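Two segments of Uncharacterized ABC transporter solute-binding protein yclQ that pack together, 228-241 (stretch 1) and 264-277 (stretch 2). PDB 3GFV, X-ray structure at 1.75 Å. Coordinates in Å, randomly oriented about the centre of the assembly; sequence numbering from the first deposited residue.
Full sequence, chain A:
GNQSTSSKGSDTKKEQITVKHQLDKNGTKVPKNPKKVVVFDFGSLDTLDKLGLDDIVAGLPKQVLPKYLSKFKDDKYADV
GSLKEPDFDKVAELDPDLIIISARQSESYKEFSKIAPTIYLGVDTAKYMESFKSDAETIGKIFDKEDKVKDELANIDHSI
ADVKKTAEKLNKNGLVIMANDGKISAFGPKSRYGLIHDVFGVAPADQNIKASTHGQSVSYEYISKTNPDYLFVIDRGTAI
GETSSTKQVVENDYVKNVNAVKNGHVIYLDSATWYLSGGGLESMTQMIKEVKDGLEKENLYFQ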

# COMPACT_ATOMS: atom_id res chain seq x y z
N PRO A 228 -3.46 -17.90 15.95
CA PRO A 228 -3.48 -16.45 16.18
C PRO A 228 -4.79 -16.00 16.82
O PRO A 228 -5.85 -16.56 16.53
CB PRO A 228 -3.41 -15.87 14.75
CG PRO A 228 -4.14 -16.95 13.92
CD PRO A 228 -3.61 -18.25 14.53
N ASP A 229 -4.73 -14.99 17.68
CA ASP A 229 -5.93 -14.41 18.27
C ASP A 229 -6.70 -13.57 17.26
O ASP A 229 -7.93 -13.53 17.28
CB ASP A 229 -5.53 -13.52 19.45
CG ASP A 229 -4.79 -14.30 20.52
OD1 ASP A 229 -5.30 -15.38 20.87
OD2 ASP A 229 -3.70 -13.85 20.95
N TYR A 230 -5.95 -12.88 16.39
CA TYR A 230 -6.52 -12.08 15.30
C TYR A 230 -5.95 -12.54 13.98
O TYR A 230 -4.75 -12.80 13.87
CB TYR A 230 -6.23 -10.57 15.49
CG TYR A 230 -7.01 -10.02 16.64
CD1 TYR A 230 -8.21 -9.32 16.43
CD2 TYR A 230 -6.60 -10.26 17.95
CE1 TYR A 230 -8.95 -8.84 17.50
CE2 TYR A 230 -7.35 -9.80 19.03
CZ TYR A 230 -8.51 -9.09 18.80
OH TYR A 230 -9.25 -8.64 19.88
N LEU A 231 -6.80 -12.65 12.97
CA LEU A 231 -6.36 -13.11 11.65
C LEU A 231 -6.71 -12.05 10.61
O LEU A 231 -7.88 -11.77 10.35
CB LEU A 231 -7.01 -14.46 11.31
CG LEU A 231 -6.61 -15.06 9.95
CD1 LEU A 231 -5.14 -15.41 9.90
CD2 LEU A 231 -7.46 -16.33 9.69
N PHE A 232 -5.67 -11.45 10.03
CA PHE A 232 -5.84 -10.41 9.01
C PHE A 232 -5.73 -11.06 7.65
O PHE A 232 -4.71 -11.69 7.34
CB PHE A 232 -4.75 -9.36 9.18
CG PHE A 232 -4.84 -8.62 10.48
CD1 PHE A 232 -5.59 -7.45 10.57
CD2 PHE A 232 -4.18 -9.09 11.62
CE1 PHE A 232 -5.67 -6.73 11.78
CE2 PHE A 232 -4.27 -8.38 12.83
CZ PHE A 232 -5.02 -7.22 12.91
N VAL A 233 -6.77 -10.92 6.83
CA VAL A 233 -6.79 -11.60 5.53
C VAL A 233 -6.86 -10.63 4.36
O VAL A 233 -7.71 -9.72 4.34
CB VAL A 233 -8.00 -12.53 5.44
CG1 VAL A 233 -7.97 -13.28 4.12
CG2 VAL A 233 -7.98 -13.52 6.60
N ILE A 234 -5.99 -10.86 3.38
CA ILE A 234 -6.02 -10.12 2.10
C ILE A 234 -6.25 -11.16 1.03
O ILE A 234 -5.65 -12.23 1.08
CB ILE A 234 -4.68 -9.40 1.86
CG1 ILE A 234 -4.53 -8.29 2.90
CG2 ILE A 234 -4.61 -8.79 0.46
CD1 ILE A 234 -3.10 -7.92 3.13
N ASP A 235 -7.13 -10.87 0.09
CA ASP A 235 -7.40 -11.82 -0.98
C ASP A 235 -6.86 -11.28 -2.31
O ASP A 235 -7.42 -10.34 -2.89
CB ASP A 235 -8.89 -12.07 -1.10
CG ASP A 235 -9.19 -13.31 -1.93
OD1 ASP A 235 -8.67 -13.39 -3.06
OD2 ASP A 235 -9.87 -14.21 -1.43
N ARG A 236 -5.77 -11.88 -2.79
CA ARG A 236 -5.14 -11.39 -4.02
C ARG A 236 -6.08 -11.54 -5.21
O ARG A 236 -6.12 -10.68 -6.09
CB ARG A 236 -3.84 -12.14 -4.30
CG ARG A 236 -3.12 -11.68 -5.57
CD ARG A 236 -1.84 -12.46 -5.83
NE ARG A 236 -1.21 -12.04 -7.08
CZ ARG A 236 -1.48 -12.56 -8.27
NH1 ARG A 236 -2.36 -13.55 -8.39
NH2 ARG A 236 -0.85 -12.10 -9.36
N GLY A 237 -6.83 -12.63 -5.23
CA GLY A 237 -7.79 -12.86 -6.30
C GLY A 237 -8.79 -11.72 -6.35
O GLY A 237 -9.03 -11.12 -7.40
N THR A 238 -9.37 -11.40 -5.19
CA THR A 238 -10.36 -10.32 -5.14
C THR A 238 -9.75 -9.02 -5.61
O THR A 238 -10.38 -8.25 -6.35
CB THR A 238 -10.92 -10.15 -3.72
OG1 THR A 238 -11.49 -11.39 -3.30
CG2 THR A 238 -11.99 -9.07 -3.69
N ALA A 239 -8.50 -8.79 -5.22
CA ALA A 239 -7.80 -7.54 -5.55
C ALA A 239 -7.68 -7.31 -7.05
O ALA A 239 -7.77 -6.17 -7.55
CB ALA A 239 -6.43 -7.53 -4.92
N ILE A 240 -7.44 -8.39 -7.78
CA ILE A 240 -7.17 -8.28 -9.21
C ILE A 240 -8.30 -8.72 -10.12
O ILE A 240 -8.14 -8.74 -11.34
CB ILE A 240 -5.90 -9.06 -9.60
CG1 ILE A 240 -6.10 -10.56 -9.39
CG2 ILE A 240 -4.71 -8.56 -8.78
CD1 ILE A 240 -4.91 -11.38 -9.84
N GLY A 241 -9.45 -9.09 -9.55
CA GLY A 241 -10.58 -9.49 -10.36
C GLY A 241 -10.69 -10.97 -10.67
O GLY A 241 -11.43 -11.39 -11.57
N GLY A 264 -14.47 -14.80 16.39
CA GLY A 264 -14.93 -13.79 15.43
C GLY A 264 -13.95 -12.62 15.27
O GLY A 264 -14.36 -11.45 15.20
N HIS A 265 -12.66 -12.94 15.22
CA HIS A 265 -11.63 -11.93 15.00
C HIS A 265 -10.85 -12.18 13.72
O HIS A 265 -9.63 -12.08 13.70
CB HIS A 265 -10.69 -11.82 16.20
CG HIS A 265 -11.38 -11.34 17.43
ND1 HIS A 265 -12.19 -10.22 17.43
CD2 HIS A 265 -11.40 -11.81 18.70
CE1 HIS A 265 -12.67 -10.03 18.65
NE2 HIS A 265 -12.20 -10.98 19.44
N VAL A 266 -11.58 -12.56 12.67
CA VAL A 266 -11.01 -12.53 11.33
C VAL A 266 -11.31 -11.14 10.78
O VAL A 266 -12.46 -10.67 10.82
CB VAL A 266 -11.59 -13.63 10.41
CG1 VAL A 266 -10.90 -13.58 9.04
CG2 VAL A 266 -11.36 -15.00 11.04
N ILE A 267 -10.27 -10.47 10.33
CA ILE A 267 -10.40 -9.11 9.80
C ILE A 267 -10.15 -9.15 8.31
O ILE A 267 -9.04 -9.46 7.86
CB ILE A 267 -9.42 -8.20 10.53
CG1 ILE A 267 -9.78 -8.21 12.03
CG2 ILE A 267 -9.38 -6.77 9.91
CD1 ILE A 267 -8.69 -7.65 12.94
N TYR A 268 -11.21 -8.90 7.54
CA TYR A 268 -11.13 -8.94 6.08
C TYR A 268 -10.74 -7.56 5.59
O TYR A 268 -11.56 -6.64 5.55
CB TYR A 268 -12.46 -9.38 5.48
CG TYR A 268 -12.88 -10.74 5.96
CD1 TYR A 268 -12.45 -11.88 5.30
CD2 TYR A 268 -13.67 -10.89 7.09
CE1 TYR A 268 -12.82 -13.15 5.75
CE2 TYR A 268 -14.04 -12.15 7.54
CZ TYR A 268 -13.61 -13.27 6.86
OH TYR A 268 -13.97 -14.52 7.30
N LEU A 269 -9.47 -7.42 5.23
CA LEU A 269 -8.94 -6.14 4.79
C LEU A 269 -9.44 -5.84 3.38
O LEU A 269 -9.85 -6.75 2.67
CB LEU A 269 -7.41 -6.14 4.87
CG LEU A 269 -6.85 -6.26 6.30
CD1 LEU A 269 -5.32 -6.45 6.32
CD2 LEU A 269 -7.29 -5.08 7.22
N ASP A 270 -9.44 -4.57 3.00
CA ASP A 270 -9.84 -4.16 1.65
C ASP A 270 -8.74 -4.59 0.69
O ASP A 270 -7.77 -3.87 0.48
CB ASP A 270 -10.03 -2.64 1.67
CG ASP A 270 -10.23 -2.03 0.28
OD1 ASP A 270 -10.31 -2.75 -0.73
OD2 ASP A 270 -10.29 -0.79 0.23
N SER A 271 -8.91 -5.77 0.08
CA SER A 271 -7.80 -6.41 -0.63
C SER A 271 -7.25 -5.55 -1.76
O SER A 271 -6.02 -5.45 -1.94
CB SER A 271 -8.22 -7.77 -1.17
OG SER A 271 -8.68 -8.61 -0.10
N ALA A 272 -8.13 -4.93 -2.53
CA ALA A 272 -7.68 -4.07 -3.63
C ALA A 272 -6.75 -2.94 -3.14
O ALA A 272 -5.69 -2.70 -3.72
CB ALA A 272 -8.88 -3.49 -4.41
N THR A 273 -7.13 -2.26 -2.07
CA THR A 273 -6.28 -1.21 -1.52
C THR A 273 -4.97 -1.77 -0.98
O THR A 273 -3.89 -1.23 -1.25
CB THR A 273 -7.04 -0.42 -0.44
OG1 THR A 273 -8.14 0.25 -1.06
CG2 THR A 273 -6.12 0.61 0.23
N TRP A 274 -5.05 -2.87 -0.22
CA TRP A 274 -3.85 -3.42 0.40
C TRP A 274 -2.86 -4.02 -0.59
O TRP A 274 -1.64 -3.89 -0.40
CB TRP A 274 -4.22 -4.44 1.49
CG TRP A 274 -4.71 -3.80 2.74
CD1 TRP A 274 -5.91 -3.16 2.92
CD2 TRP A 274 -4.03 -3.73 3.99
NE1 TRP A 274 -6.01 -2.70 4.22
CE2 TRP A 274 -4.85 -3.01 4.88
CE3 TRP A 274 -2.78 -4.18 4.44
CZ2 TRP A 274 -4.48 -2.75 6.22
CZ3 TRP A 274 -2.41 -3.93 5.76
CH2 TRP A 274 -3.26 -3.22 6.63
N TYR A 275 -3.38 -4.62 -1.65
CA TYR A 275 -2.54 -5.28 -2.64
C TYR A 275 -2.07 -4.34 -3.77
O TYR A 275 -0.91 -4.39 -4.17
CB TYR A 275 -3.28 -6.49 -3.23
CG TYR A 275 -2.43 -7.28 -4.19
CD1 TYR A 275 -1.37 -8.05 -3.72
CD2 TYR A 275 -2.68 -7.25 -5.55
CE1 TYR A 275 -0.59 -8.79 -4.60
CE2 TYR A 275 -1.91 -7.99 -6.43
CZ TYR A 275 -0.86 -8.75 -5.94
OH TYR A 275 -0.08 -9.49 -6.82
N LEU A 276 -2.94 -3.46 -4.24
CA LEU A 276 -2.61 -2.62 -5.39
C LEU A 276 -2.08 -1.26 -4.95
O LEU A 276 -1.46 -0.55 -5.74
CB LEU A 276 -3.83 -2.36 -6.24
CG LEU A 276 -4.50 -3.63 -6.78
CD1 LEU A 276 -5.81 -3.29 -7.46
CD2 LEU A 276 -3.55 -4.41 -7.69
N SER A 277 -2.36 -0.89 -3.72
CA SER A 277 -2.03 0.48 -3.29
C SER A 277 -1.27 0.47 -1.97
O SER A 277 -0.46 -0.41 -1.71
CB SER A 277 -3.29 1.34 -3.21
OG SER A 277 -2.94 2.72 -3.01
O HOH W 1 -9.98 -9.61 2.74

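Where a parallel ladder stops, a side chain can supply the next acceptor, and this contact is an example. The ladder alternates in the usual parallel fashion: L231 N donates to H265 O at 3.0 Å, I267 N to L231 O at 2.7 Å, V233 N to I267 O at 2.9 Å, and L269 N to V233 O at 3.0 Å. Beyond it, the next amide in the alternation, D235 N, donates to S271 OG at 2.7 Å. A water spans the same junction, donating to V233 O and to L269 O.

Each strand then gives way to a helix. The helices cross nearly at right angles, and R236 NE donates to Y275 OH at 2.8 Å while R236 CG lies over the face of the Y275 ring. An aspartate caps each helix: D235 OD1 accepts from T238 N at 3.0 Å, whereas the bond from T273 N to D270 OD1, at 3.5 Å, is weak.

Packing follows the strand alternation. V233 CG2 meets V266 CG1 at 3.8 Å on one face of the sheet; on the other, F232 CE1 touches I267 CD1 at 3.4 Å. At the strand entrance the Y230 and H265 rings form an offset stack, and between the helices A239 CA and A272 CA are 4.0 Å apart, with A239 CB pointing toward the other helix, 3.7 Å from Y275 CB.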